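Local coordinates for 33-36 kDa outer membrane protein (Acinetobacter baumannii, PDB 6GIE) that probably forms a beta-barrel channel in the outer membrane through which small solutes may pass, at residues L146-L150 and T195-G199. Numbering follows the deposited sequence.
Sequences LPNFL and TKYVG
Phe149 lays its ring beside Thr195, Phe149 CE1 lying 3.7 Å from Thr195 CB, and Phe149 CB meets the ring edge of Tyr197 at CD1 (4.0 Å); both aromatics adopt chi1 t. The pairing illustrates how a porin-type beta-barrel wall is built: neighbouring antiparallel strands, 149-157 and 190-200, joined by backbone hydrogen bonds, here where a type II turn, Leu146 to Phe149, starts a new strand. Phe149 N donates a hydrogen bond to Leu146 O (3.0 Å), and Asn148 takes the turn's positive phi (59°). Phe149 and Tyr197 form a non-hydrogen-bonded pair, CA to CA 4.7 Å; Leu150 and Lys196 form the hydrogen-bonded pair (5.0 Å between CA atoms), through Leu150 N to Lys196 O (2.9 Å) and Lys196 N to Leu150 O (2.8 Å). On the sheet face opposite the aromatics, Phe68 of helix 66-69 covers Leu150, and Lys196 NZ forms salt bridges with Glu65 and Glu211. Toward the turn the pairing loosens: Asn148 O accepts a weak hydrogen bond from Val198 N and a CA-H...O contact from Tyr197 CA, both at 3.3 Å.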
# COMPACT_ATOMS: atom_id res chain seq x y z
N LEU A 146 -11.29 6.17 14.83
CA LEU A 146 -10.69 7.25 15.58
C LEU A 146 -9.98 7.99 14.50
O LEU A 146 -9.79 7.47 13.43
CB LEU A 146 -9.70 6.76 16.67
CG LEU A 146 -10.18 6.10 17.99
CD1 LEU A 146 -9.00 5.74 18.88
CD2 LEU A 146 -11.07 7.02 18.78
N PRO A 147 -9.64 9.25 14.73
CA PRO A 147 -8.90 9.92 13.68
C PRO A 147 -7.61 9.15 13.30
O PRO A 147 -6.93 8.63 14.16
CB PRO A 147 -8.58 11.28 14.30
CG PRO A 147 -9.72 11.54 15.23
CD PRO A 147 -10.10 10.18 15.79
N ASN A 148 -7.31 9.09 12.00
CA ASN A 148 -6.21 8.31 11.40
C ASN A 148 -6.21 6.80 11.62
O ASN A 148 -5.18 6.12 11.41
CB ASN A 148 -4.89 8.92 11.80
CG ASN A 148 -4.88 10.45 11.61
OD1 ASN A 148 -5.34 10.97 10.58
ND2 ASN A 148 -4.34 11.16 12.59
N PHE A 149 -7.35 6.26 12.08
CA PHE A 149 -7.46 4.84 12.23
C PHE A 149 -8.60 4.33 11.39
O PHE A 149 -9.79 4.55 11.71
CB PHE A 149 -7.59 4.39 13.70
CG PHE A 149 -7.73 2.90 13.84
CD1 PHE A 149 -6.80 2.03 13.28
CD2 PHE A 149 -8.79 2.34 14.54
CE1 PHE A 149 -6.91 0.62 13.40
CE2 PHE A 149 -8.91 0.94 14.69
CZ PHE A 149 -7.99 0.08 14.12
N LEU A 150 -8.22 3.58 10.35
CA LEU A 150 -9.16 3.03 9.44
C LEU A 150 -9.35 1.54 9.68
O LEU A 150 -8.38 0.75 9.69
CB LEU A 150 -8.69 3.29 7.99
CG LEU A 150 -9.44 2.64 6.81
CD1 LEU A 150 -10.89 3.07 6.70
CD2 LEU A 150 -8.72 3.03 5.48
N THR A 195 -6.91 -3.01 8.57
CA THR A 195 -6.80 -1.82 9.37
C THR A 195 -5.60 -1.04 8.99
O THR A 195 -4.66 -1.62 8.51
CB THR A 195 -6.68 -2.14 10.88
OG1 THR A 195 -5.49 -2.86 11.14
CG2 THR A 195 -7.82 -2.95 11.34
N LYS A 196 -5.67 0.27 9.18
CA LYS A 196 -4.56 1.14 8.97
C LYS A 196 -4.46 2.25 10.00
O LYS A 196 -5.43 2.95 10.30
CB LYS A 196 -4.66 1.81 7.58
CG LYS A 196 -3.36 2.52 7.11
CD LYS A 196 -3.53 2.94 5.62
CE LYS A 196 -2.57 3.98 5.10
NZ LYS A 196 -1.22 3.42 5.08
N TYR A 197 -3.23 2.48 10.49
CA TYR A 197 -3.04 3.61 11.43
C TYR A 197 -1.84 4.40 11.07
O TYR A 197 -0.82 3.82 10.69
CB TYR A 197 -2.89 3.11 12.92
CG TYR A 197 -2.64 4.24 13.92
CD1 TYR A 197 -3.66 5.10 14.30
CD2 TYR A 197 -1.41 4.42 14.49
CE1 TYR A 197 -3.42 6.11 15.21
CE2 TYR A 197 -1.18 5.43 15.42
CZ TYR A 197 -2.18 6.25 15.75
OH TYR A 197 -1.95 7.27 16.61
N VAL A 198 -1.90 5.70 11.34
CA VAL A 198 -0.72 6.56 11.20
C VAL A 198 -0.82 7.61 12.26
O VAL A 198 -1.80 8.32 12.33
CB VAL A 198 -0.59 7.20 9.79
CG1 VAL A 198 0.60 8.16 9.75
CG2 VAL A 198 -0.34 6.12 8.76
N GLY A 199 0.14 7.63 13.17
CA GLY A 199 0.21 8.67 14.16
C GLY A 199 1.60 9.29 14.31
O GLY A 199 2.64 8.65 14.09